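Local coordinates for protein alginate lyase (Bacteroides ovatus, PDB 3NNB) that probably cleaves the polysaccharide alginate by beta-elimination, leaving an unsaturated sugar at the new chain end, at residues P46-K51 against K95-K100; H61-M66 against P144-G149; M66-W71 against G87-E92; L80-K85 against T151-N156. All coordinates share one frame; numbering follows the deposited sequence.

Contact 1: residues P46-K51 against K95-K100; sequences PSVMDK and KLDRNK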
# COMPACT_ATOMS: atom_id res chain seq x y z
N PRO A 46 5.05 10.24 15.70
CA PRO A 46 5.03 11.52 15.00
C PRO A 46 3.60 12.01 14.72
O PRO A 46 2.62 11.32 15.00
CB PRO A 46 5.72 11.18 13.68
CG PRO A 46 5.23 9.80 13.39
CD PRO A 46 5.16 9.11 14.75
N SER A 47 3.49 13.18 14.12
CA SER A 47 2.21 13.74 13.70
C SER A 47 2.41 14.74 12.60
O SER A 47 3.54 15.18 12.33
CB SER A 47 1.46 14.41 14.85
OG SER A 47 1.96 15.73 15.13
N VAL A 48 1.29 15.13 11.97
CA VAL A 48 1.32 16.19 10.98
C VAL A 48 1.73 17.57 11.58
O VAL A 48 1.97 18.51 10.83
CB VAL A 48 -0.03 16.34 10.24
CG1 VAL A 48 -0.35 15.03 9.46
CG2 VAL A 48 -1.19 16.80 11.21
N MSE A 49 1.82 17.69 12.89
CA MSE A 49 2.30 18.92 13.51
C MSE A 49 3.80 19.06 13.48
O MSE A 49 4.34 20.15 13.79
CB MSE A 49 1.78 19.03 14.95
CG MSE A 49 0.29 18.79 15.09
SE MSE A 49 -0.87 19.87 13.93
CE MSE A 49 -0.81 21.49 15.06
N ASP A 50 4.52 18.03 13.07
CA ASP A 50 5.97 18.07 13.16
C ASP A 50 6.61 18.85 12.01
O ASP A 50 7.71 19.38 12.17
CB ASP A 50 6.56 16.66 13.18
CG ASP A 50 6.22 15.90 14.43
OD1 ASP A 50 5.87 16.53 15.43
OD2 ASP A 50 6.28 14.65 14.40
N LYS A 51 5.95 18.90 10.87
CA LYS A 51 6.49 19.60 9.71
C LYS A 51 6.70 21.09 10.04
O LYS A 51 5.97 21.68 10.84
CB LYS A 51 5.59 19.37 8.49
CG LYS A 51 4.14 19.92 8.59
CD LYS A 51 3.41 19.86 7.26
CE LYS A 51 1.91 20.26 7.42
NZ LYS A 51 1.16 19.20 8.21
N LYS A 95 10.82 16.93 4.53
CA LYS A 95 10.46 18.08 5.37
C LYS A 95 8.96 18.13 5.69
O LYS A 95 8.54 18.83 6.62
CB LYS A 95 10.83 19.40 4.66
CG LYS A 95 12.31 19.62 4.43
CD LYS A 95 12.51 20.94 3.59
CE LYS A 95 13.90 21.04 2.89
NZ LYS A 95 13.87 21.95 1.67
N LEU A 96 8.17 17.45 4.88
CA LEU A 96 6.70 17.50 5.01
C LEU A 96 6.21 16.23 5.71
O LEU A 96 6.92 15.69 6.53
CB LEU A 96 6.09 17.77 3.65
CG LEU A 96 6.58 19.04 2.96
CD1 LEU A 96 5.85 19.27 1.63
CD2 LEU A 96 6.39 20.25 3.92
N ASP A 97 4.97 15.79 5.45
CA ASP A 97 4.33 14.75 6.26
C ASP A 97 4.54 13.30 5.82
O ASP A 97 4.20 12.38 6.57
CB ASP A 97 2.82 15.02 6.34
CG ASP A 97 2.47 16.27 7.12
OD1 ASP A 97 3.25 16.61 8.05
OD2 ASP A 97 1.42 16.89 6.81
N ARG A 98 5.00 13.09 4.60
CA ARG A 98 4.96 11.74 3.96
C ARG A 98 5.73 10.69 4.75
O ARG A 98 5.22 9.57 4.97
CB ARG A 98 5.53 11.77 2.54
CG ARG A 98 5.63 10.42 1.89
CD ARG A 98 4.27 9.83 1.69
NE ARG A 98 4.30 8.50 1.06
CZ ARG A 98 4.38 7.35 1.73
NH1 ARG A 98 4.48 7.33 3.03
NH2 ARG A 98 4.35 6.20 1.06
N ASN A 99 6.94 11.02 5.17
CA ASN A 99 7.77 10.04 5.91
C ASN A 99 7.30 9.81 7.32
O ASN A 99 7.40 8.70 7.82
CB ASN A 99 9.26 10.41 5.84
CG ASN A 99 9.85 10.22 4.41
OD1 ASN A 99 9.27 9.50 3.59
ND2 ASN A 99 10.99 10.88 4.12
N LYS A 100 6.73 10.81 7.96
CA LYS A 100 6.12 10.63 9.27
C LYS A 100 4.90 9.70 9.16
O LYS A 100 4.74 8.79 9.98
CB LYS A 100 5.71 11.96 9.92
CG LYS A 100 6.81 12.99 10.26
CD LYS A 100 7.97 12.45 10.98
CE LYS A 100 8.84 13.60 11.61
NZ LYS A 100 8.51 13.86 13.09
O HOH W 1 4.87 16.18 10.14

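Contact 2: residues H61-M66 against P144-G149; sequences HDYMSM and PHLTYG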
# COMPACT_ATOMS: atom_id res chain seq x y z
N HIS A 61 -2.98 20.89 10.73
CA HIS A 61 -3.60 19.57 10.83
C HIS A 61 -3.94 18.97 9.46
O HIS A 61 -4.28 17.79 9.36
CB HIS A 61 -4.86 19.62 11.68
CG HIS A 61 -4.62 19.91 13.11
ND1 HIS A 61 -4.51 18.89 14.05
CD2 HIS A 61 -4.55 21.08 13.80
CE1 HIS A 61 -4.36 19.44 15.25
NE2 HIS A 61 -4.36 20.76 15.13
N ASP A 62 -3.88 19.79 8.40
CA ASP A 62 -3.96 19.26 7.07
C ASP A 62 -2.66 18.59 6.63
O ASP A 62 -1.58 19.19 6.66
CB ASP A 62 -4.34 20.35 6.06
CG ASP A 62 -5.79 20.85 6.22
OD1 ASP A 62 -6.61 20.21 6.91
OD2 ASP A 62 -6.08 21.89 5.59
N TYR A 63 -2.81 17.35 6.18
CA TYR A 63 -1.71 16.61 5.58
C TYR A 63 -1.14 17.37 4.39
O TYR A 63 -1.88 17.86 3.56
CB TYR A 63 -2.16 15.20 5.15
CG TYR A 63 -1.08 14.36 4.51
CD1 TYR A 63 -0.18 13.62 5.25
CD2 TYR A 63 -0.99 14.32 3.14
CE1 TYR A 63 0.78 12.85 4.64
CE2 TYR A 63 -0.01 13.55 2.50
CZ TYR A 63 0.87 12.82 3.26
OH TYR A 63 1.83 12.05 2.63
N MSE A 64 0.18 17.43 4.33
CA MSE A 64 0.87 18.07 3.22
C MSE A 64 2.04 17.22 2.86
O MSE A 64 2.86 16.87 3.73
CB MSE A 64 1.33 19.49 3.61
CG MSE A 64 1.90 20.25 2.41
SE MSE A 64 2.65 21.94 3.00
CE MSE A 64 3.39 22.50 1.26
N SER A 65 2.15 16.93 1.57
CA SER A 65 3.38 16.28 1.06
C SER A 65 3.77 16.91 -0.27
O SER A 65 3.02 17.72 -0.81
CB SER A 65 3.17 14.77 0.85
OG SER A 65 2.19 14.51 -0.12
N MSE A 66 4.95 16.53 -0.75
CA MSE A 66 5.49 17.02 -2.03
C MSE A 66 5.56 15.88 -3.05
O MSE A 66 5.93 14.75 -2.70
CB MSE A 66 6.92 17.53 -1.82
CG MSE A 66 7.49 18.27 -3.03
SE MSE A 66 9.40 18.64 -2.74
CE MSE A 66 10.04 17.05 -3.47
N PRO A 144 -9.15 14.28 7.98
CA PRO A 144 -9.38 13.14 7.08
C PRO A 144 -9.64 13.56 5.62
O PRO A 144 -10.73 13.38 5.08
CB PRO A 144 -10.61 12.46 7.70
CG PRO A 144 -11.33 13.57 8.32
CD PRO A 144 -10.30 14.50 8.88
N HIS A 145 -8.58 14.09 4.99
CA HIS A 145 -8.57 14.46 3.58
C HIS A 145 -7.14 14.66 3.12
O HIS A 145 -6.24 14.82 3.92
CB HIS A 145 -9.36 15.73 3.32
CG HIS A 145 -8.73 16.96 3.88
ND1 HIS A 145 -7.77 17.69 3.19
CD2 HIS A 145 -8.91 17.59 5.06
CE1 HIS A 145 -7.40 18.72 3.93
NE2 HIS A 145 -8.07 18.67 5.07
N LEU A 146 -6.94 14.64 1.81
CA LEU A 146 -5.63 14.84 1.21
C LEU A 146 -5.71 15.95 0.14
O LEU A 146 -5.10 15.87 -0.92
CB LEU A 146 -5.09 13.51 0.63
CG LEU A 146 -4.52 12.56 1.71
CD1 LEU A 146 -5.66 11.69 2.22
CD2 LEU A 146 -3.42 11.69 1.16
N THR A 147 -6.39 17.06 0.46
CA THR A 147 -6.42 18.22 -0.42
C THR A 147 -5.03 18.73 -0.75
O THR A 147 -4.80 19.23 -1.88
CB THR A 147 -7.33 19.32 0.18
OG1 THR A 147 -8.63 18.76 0.34
CG2 THR A 147 -7.40 20.56 -0.77
N TYR A 148 -4.08 18.58 0.19
CA TYR A 148 -2.72 19.08 -0.01
C TYR A 148 -1.69 17.96 -0.15
O TYR A 148 -0.53 18.15 0.14
CB TYR A 148 -2.37 20.11 1.06
CG TYR A 148 -3.30 21.32 0.96
CD1 TYR A 148 -3.05 22.32 0.03
CD2 TYR A 148 -4.45 21.41 1.74
CE1 TYR A 148 -3.92 23.41 -0.11
CE2 TYR A 148 -5.32 22.47 1.59
CZ TYR A 148 -5.04 23.49 0.68
OH TYR A 148 -5.94 24.56 0.52
N GLY A 149 -2.16 16.78 -0.58
CA GLY A 149 -1.27 15.66 -0.91
C GLY A 149 -0.53 15.95 -2.21
O GLY A 149 -1.15 16.31 -3.22
O HOH W 2 -5.44 16.27 6.11
O HOH W 3 -4.49 17.77 2.93

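Contact 3: residues M66-W71 against G87-E92; sequences MGPYWW and GQRNPE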
# COMPACT_ATOMS: atom_id res chain seq x y z
N MSE A 66 4.95 16.53 -0.75
CA MSE A 66 5.49 17.02 -2.03
C MSE A 66 5.56 15.88 -3.05
O MSE A 66 5.93 14.75 -2.70
CB MSE A 66 6.92 17.53 -1.82
CG MSE A 66 7.49 18.27 -3.03
SE MSE A 66 9.40 18.64 -2.74
CE MSE A 66 10.04 17.05 -3.47
N GLY A 67 5.25 16.17 -4.31
CA GLY A 67 5.42 15.18 -5.37
C GLY A 67 6.87 14.67 -5.35
O GLY A 67 7.82 15.48 -5.49
N PRO A 68 7.08 13.36 -5.15
CA PRO A 68 8.46 12.93 -4.86
C PRO A 68 9.45 13.12 -5.99
O PRO A 68 10.64 13.26 -5.72
CB PRO A 68 8.30 11.44 -4.60
CG PRO A 68 6.99 11.35 -4.04
CD PRO A 68 6.12 12.31 -4.78
N TYR A 69 8.99 13.13 -7.25
CA TYR A 69 9.90 13.22 -8.40
C TYR A 69 10.13 14.65 -8.90
O TYR A 69 10.63 14.85 -10.01
CB TYR A 69 9.40 12.35 -9.53
CG TYR A 69 9.25 10.88 -9.18
CD1 TYR A 69 10.13 10.21 -8.34
CD2 TYR A 69 8.23 10.14 -9.77
CE1 TYR A 69 9.97 8.82 -8.07
CE2 TYR A 69 8.07 8.76 -9.50
CZ TYR A 69 8.96 8.12 -8.68
OH TYR A 69 8.78 6.76 -8.43
N TRP A 70 9.74 15.64 -8.09
CA TRP A 70 9.79 17.04 -8.50
C TRP A 70 10.93 17.74 -7.77
O TRP A 70 11.04 17.64 -6.54
CB TRP A 70 8.40 17.72 -8.26
CG TRP A 70 7.37 17.14 -9.19
CD1 TRP A 70 6.68 15.95 -9.04
CD2 TRP A 70 7.02 17.64 -10.48
NE1 TRP A 70 5.88 15.74 -10.13
CE2 TRP A 70 6.06 16.74 -11.03
CE3 TRP A 70 7.38 18.78 -11.20
CZ2 TRP A 70 5.47 16.96 -12.30
CZ3 TRP A 70 6.79 19.00 -12.45
CH2 TRP A 70 5.84 18.10 -12.97
N TRP A 71 11.76 18.44 -8.57
CA TRP A 71 13.01 19.04 -8.13
C TRP A 71 13.13 20.49 -8.57
O TRP A 71 12.57 20.87 -9.59
CB TRP A 71 14.22 18.32 -8.77
CG TRP A 71 14.38 16.87 -8.38
CD1 TRP A 71 13.58 15.83 -8.75
CD2 TRP A 71 15.41 16.32 -7.57
NE1 TRP A 71 14.05 14.64 -8.20
CE2 TRP A 71 15.17 14.92 -7.46
CE3 TRP A 71 16.50 16.87 -6.88
CZ2 TRP A 71 16.02 14.08 -6.76
CZ3 TRP A 71 17.33 16.01 -6.17
CH2 TRP A 71 17.08 14.66 -6.10
N GLY A 87 11.37 8.86 -11.30
CA GLY A 87 12.09 7.81 -10.61
C GLY A 87 13.16 8.26 -9.64
O GLY A 87 13.75 7.44 -8.94
N GLN A 88 13.42 9.57 -9.59
CA GLN A 88 14.43 10.13 -8.69
C GLN A 88 13.75 10.95 -7.61
O GLN A 88 13.14 11.98 -7.91
CB GLN A 88 15.43 10.99 -9.49
CG GLN A 88 16.15 10.22 -10.62
CD GLN A 88 17.28 11.03 -11.25
OE1 GLN A 88 18.28 11.29 -10.60
NE2 GLN A 88 17.11 11.45 -12.47
N ARG A 89 13.83 10.46 -6.37
CA ARG A 89 13.11 11.03 -5.24
C ARG A 89 13.86 12.21 -4.60
O ARG A 89 14.99 12.06 -4.08
CB ARG A 89 12.75 9.97 -4.19
CG ARG A 89 11.73 8.94 -4.67
CD ARG A 89 11.38 7.89 -3.58
NE ARG A 89 10.50 8.40 -2.52
CZ ARG A 89 9.17 8.35 -2.50
NH1 ARG A 89 8.47 7.80 -3.49
NH2 ARG A 89 8.50 8.87 -1.45
N ASN A 90 13.23 13.37 -4.62
CA ASN A 90 13.83 14.58 -4.05
C ASN A 90 13.82 14.52 -2.52
O ASN A 90 12.79 14.38 -1.91
CB ASN A 90 13.03 15.78 -4.50
CG ASN A 90 13.55 17.09 -3.96
OD1 ASN A 90 14.43 17.13 -3.07
ND2 ASN A 90 12.93 18.18 -4.43
N PRO A 91 15.00 14.52 -1.90
CA PRO A 91 15.01 14.35 -0.44
C PRO A 91 14.29 15.45 0.32
O PRO A 91 14.00 15.26 1.50
CB PRO A 91 16.50 14.29 -0.11
CG PRO A 91 17.19 14.87 -1.26
CD PRO A 91 16.35 14.58 -2.47
N GLU A 92 14.02 16.59 -0.31
CA GLU A 92 13.21 17.66 0.31
C GLU A 92 11.88 17.16 0.76
O GLU A 92 11.27 17.74 1.63
CB GLU A 92 12.94 18.81 -0.68
CG GLU A 92 14.14 19.64 -0.96
CD GLU A 92 13.79 20.86 -1.77
OE1 GLU A 92 13.17 20.75 -2.84
OE2 GLU A 92 14.17 21.95 -1.35

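Contact 4: residues L80-K85 against T151-N156; sequences LPYIRK and TIPGKN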
# COMPACT_ATOMS: atom_id res chain seq x y z
N LEU A 80 12.17 27.67 -9.40
CA LEU A 80 10.72 27.51 -9.59
C LEU A 80 10.26 27.84 -10.97
O LEU A 80 10.77 28.80 -11.58
CB LEU A 80 9.95 28.42 -8.62
CG LEU A 80 10.18 28.20 -7.16
CD1 LEU A 80 9.46 29.34 -6.39
CD2 LEU A 80 9.62 26.84 -6.81
N PRO A 81 9.29 27.09 -11.49
CA PRO A 81 8.61 25.97 -10.85
C PRO A 81 9.49 24.73 -10.91
O PRO A 81 10.36 24.62 -11.77
CB PRO A 81 7.35 25.77 -11.70
CG PRO A 81 7.67 26.37 -13.01
CD PRO A 81 8.66 27.45 -12.78
N TYR A 82 9.27 23.81 -9.97
CA TYR A 82 9.94 22.53 -10.04
C TYR A 82 9.67 21.77 -11.33
O TYR A 82 8.65 21.95 -11.99
CB TYR A 82 9.53 21.68 -8.82
CG TYR A 82 10.29 22.01 -7.52
CD1 TYR A 82 10.87 23.27 -7.32
CD2 TYR A 82 10.38 21.09 -6.49
CE1 TYR A 82 11.53 23.58 -6.15
CE2 TYR A 82 11.05 21.38 -5.33
CZ TYR A 82 11.62 22.65 -5.13
OH TYR A 82 12.28 22.88 -3.95
N ILE A 83 10.59 20.87 -11.62
CA ILE A 83 10.55 20.04 -12.80
C ILE A 83 10.64 18.58 -12.39
O ILE A 83 11.12 18.25 -11.32
CB ILE A 83 11.66 20.42 -13.81
CG1 ILE A 83 13.06 20.38 -13.15
CG2 ILE A 83 11.30 21.80 -14.45
CD1 ILE A 83 14.25 20.49 -14.19
N ARG A 84 10.16 17.71 -13.27
CA ARG A 84 10.06 16.30 -12.95
C ARG A 84 11.26 15.49 -13.42
O ARG A 84 11.76 15.68 -14.52
CB ARG A 84 8.79 15.71 -13.54
CG ARG A 84 8.48 14.30 -13.10
CD ARG A 84 7.19 13.92 -13.77
NE ARG A 84 6.76 12.55 -13.63
CZ ARG A 84 6.70 11.65 -14.61
NH1 ARG A 84 7.19 11.87 -15.83
NH2 ARG A 84 6.20 10.46 -14.33
N LYS A 85 11.76 14.63 -12.53
CA LYS A 85 12.81 13.66 -12.82
C LYS A 85 12.26 12.28 -12.44
O LYS A 85 12.43 11.80 -11.30
CB LYS A 85 14.06 13.95 -11.99
CG LYS A 85 14.69 15.34 -12.21
CD LYS A 85 15.17 15.51 -13.63
CE LYS A 85 15.90 16.88 -13.77
NZ LYS A 85 16.49 17.08 -15.12
N THR A 151 1.52 18.35 -3.25
CA THR A 151 1.86 19.71 -3.72
C THR A 151 3.18 19.70 -4.44
O THR A 151 4.05 18.84 -4.19
CB THR A 151 1.97 20.70 -2.53
OG1 THR A 151 3.12 20.42 -1.72
CG2 THR A 151 0.68 20.75 -1.68
N ILE A 152 3.37 20.66 -5.33
CA ILE A 152 4.61 20.79 -6.07
C ILE A 152 4.95 22.28 -6.08
O ILE A 152 4.15 23.09 -6.52
CB ILE A 152 4.52 20.31 -7.50
CG1 ILE A 152 4.08 18.85 -7.61
CG2 ILE A 152 5.88 20.56 -8.21
CD1 ILE A 152 3.65 18.44 -9.05
N PRO A 153 6.13 22.64 -5.58
CA PRO A 153 6.56 24.04 -5.57
C PRO A 153 6.46 24.70 -6.93
O PRO A 153 6.99 24.19 -7.92
CB PRO A 153 8.00 23.95 -5.09
CG PRO A 153 7.97 22.78 -4.16
CD PRO A 153 7.13 21.79 -4.93
N GLY A 154 5.75 25.82 -6.97
CA GLY A 154 5.54 26.57 -8.18
C GLY A 154 4.47 26.07 -9.12
O GLY A 154 4.28 26.69 -10.19
N LYS A 155 3.78 24.98 -8.78
CA LYS A 155 2.77 24.42 -9.64
C LYS A 155 1.47 24.26 -8.89
O LYS A 155 1.42 24.20 -7.65
CB LYS A 155 3.20 23.05 -10.16
CG LYS A 155 4.53 23.11 -10.96
CD LYS A 155 4.80 21.87 -11.75
CE LYS A 155 4.13 21.88 -13.12
NZ LYS A 155 4.71 22.90 -14.03
N ASN A 156 0.41 24.16 -9.69
CA ASN A 156 -0.95 23.85 -9.20
C ASN A 156 -1.48 24.85 -8.18
O ASN A 156 -2.35 24.50 -7.37
CB ASN A 156 -0.98 22.41 -8.65
CG ASN A 156 -0.70 21.36 -9.72
OD1 ASN A 156 -0.93 21.61 -10.90
ND2 ASN A 156 -0.18 20.18 -9.32
O HOH W 4 7.56 22.59 -14.40

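Contact 1: residues P46-K51 against K95-K100
Lys-51 runs its side chain past the carboxylate of Asp-97. Its CB sits 3.5 Å from the backbone O of Lys-95; CG and CD then pass Asp-97 OD1, CD approaching to 3.3 Å. CE moves on to Asp-97 OD2, and the bend at the last torsion (chi4 -69°) sets NZ in a salt bridge to Asp-97 OD2, 2.7 Å away on the syn lone pair. Val-48 O and the carbonyls of Lys-60 and Asp-62 also lie round NZ, so that four acceptors share its three N-H. Asp-97 OD1 takes a bond from a water that also donates to Ser-47 O, while OD2 receives the backbone N of Met-64 as well.

Lys-100 spans the type I turn from Ser-47 to Asp-50. On the way Lys-100 CD lies 3.7 Å from Pro-46 CB, and NZ forms a second salt bridge, 2.7 Å to Asp-50 OD2. That oxygen is gripped from opposite faces of the carboxylate, by Lys-100 NZ and by Ser-47 N. The two ion pairs tie the loop to the start of helix 98-118, and the inner one, shut in among backbone carbonyls, probably keeps Lys-51 charged.

Contact 2: residues H61-M66 against P144-G149
Tyr-63 sets the CD2-CE2 side of its ring against Leu-146, whose CD2 lies 4.1 Å from Tyr-63 CD2. With CG anti to the backbone N (chi1 180°), the ring also brings its edge to Gly-149, where CE2 approaches the CA. Beyond the ring, the hydroxyl bonds to Asp-167, which Ser-65 OG reaches too, and Leu-146 is backed by Leu-202 and Trp-205 of helix 189-208.

One residue earlier, Asp-62 meets His-145. His-145 NE2 donates to Asp-62 OD1 at 2.8 Å, a bent bond (141° at the hydrogen) that arrives well above the carboxylate plane, the two flat groups being turned 78° apart. The imidazole is steadied from its other nitrogen: Thr-147 N donates to His-145 ND1, lying in the ring plane. Asn-143 also donates to Asp-62 OD1, and Ser-57 pairs with OD2.

Here strand 64-66 runs parallel to strand 148-151, forming a small two-stranded sheet in a protein that is about half helical and has very little strand. Near its beginning the pairing is loose: Ser-65 N reaches Tyr-148 O at 3.3 Å, and the same oxygen lies 3.4 Å from Met-64 CA in a CA-H...O contact.

Where the backbones stand further apart, water bridges them. One water accepts from Tyr-63 N and donates to His-145 O, 2.7 Å away; over the centre of the imidazole face, it also covers that ring. A second donates to Tyr-63 O and accepts from Tyr-148 N at 2.9 Å.

Contact 3: residues M66-W71 against G87-E92
Trp-71 spreads its indole over Asn-90, in a region where a two-residue strand, 70-71, forms one half of a small antiparallel ribbon with strand 83-84. Asn-90 CA lies 3.8 Å from the centroid of the six-membered ring, a CH-pi contact over the face, and the side-chain amide stacks on the indole, the two planes 14° apart. Pro-91 CD touches CH2 at the far corner. At the near edge Trp-71 NE1 donates to Gln-88 O at 2.8 Å, in the plane of the ring but from above the carbonyl plane. An alanine in place of Trp-71 would probably leave Gln-88 O without this donor and uncover the CA and amide of Asn-90.

Two straight bonds set the position of Asn-90. Its backbone N donates to Pro-68 O at 2.8 Å, nearly along the C=O axis, and its ND2 donates to Trp-70 O at 2.9 Å, on a lone pair.

Further along, the Tyr-69 ring takes Gly-87 over one face, with the N above its centre and the CA 3.8 Å from the centroid; the hydroxyl bonds to Tyr-277. In one of its two conformers Arg-89 lays its guanidinium over Pro-68 CB.

The next shell fixes the amide. Asn-90 OD1 accepts from Glu-92 N, closing an Asx turn, and Asn-90 ND2 gives a bond to Glu-92 OE1, an oxygen that also pairs with the Tyr-82 hydroxyl. Met-66 closes this side across the amide, its CE 3.4 Å from Asn-90 CB.

Contact 4: residues L80-K85 against T151-N156
Tyr-82 N donates to Pro-153 O at 3.1 Å, a straight bond (167° at the hydrogen) and the direct hydrogen bond that joins the two backbones. The tyrosine ring then lies over the same proline. Pro-153 CB makes the CH-pi contact, 3.6 Å from the ring centroid and only 7° off the normal, and Pro-153 CG packs on Tyr-82 CE2 over the same face. Beside it, Tyr-82 CB rests on Ile-152 CG2. The phenol oxygen bonds to Glu-92, which holds the far end of the ring. A serine in place of Tyr-82 would probably leave the pyrrolidine of Pro-153 without its aromatic cover and Glu-92 without that hydroxyl.

Leu-80 closes over the proline from another direction, its CD2 3.7 Å from Pro-153 CB and the two side chains at about a right angle. Pro-81, preceded by a cis peptide bond, packs its CB against Gly-154 O at 3.5 Å. Gly-154 has a positive phi (81°), and a CB on it would collide with Pro-81 CA.

Lys-155 folds back: its CG meets Pro-81 CB, and bends at chi3 and chi4 bring NZ to a water, 2.9 Å away, that donates to Tyr-82 O. The residues from Ile-152 to Lys-155 form a type II beta turn, closed by Lys-155 N to Ile-152 O, with glycine in its third position as is classic for this turn; the CH-pi contact of Pro-153 with Tyr-82 joins it to the segment leading into strand 83-84.

Overall arrangement
Contacts 1 and 2 lie with centres about 10 Å apart and alternate along the chain; the closest link between them is Asp-97 OD2 to Met-64 N, 2.8 Å. Contacts 3 and 4 are equally close, about 10 Å between centres, joined by the two-stranded ribbon and by Glu-92 OE1 to Tyr-82 OH at 2.6 Å. Contact 3 is nested inside the loops closed by contacts 1 and 2. Met-66 belongs to contacts 2 and 3, and packs on Pro-153 of contact 4. Ser-65 O and Thr-151 OG1, 2.8 Å apart, join contacts 2 and 4. A citrate, probably from the crystallisation liquor, hydrogen-bonds Trp-70 NE1 and lies about 5 Å from the Ile-152 side chain, possibly marking a pocket.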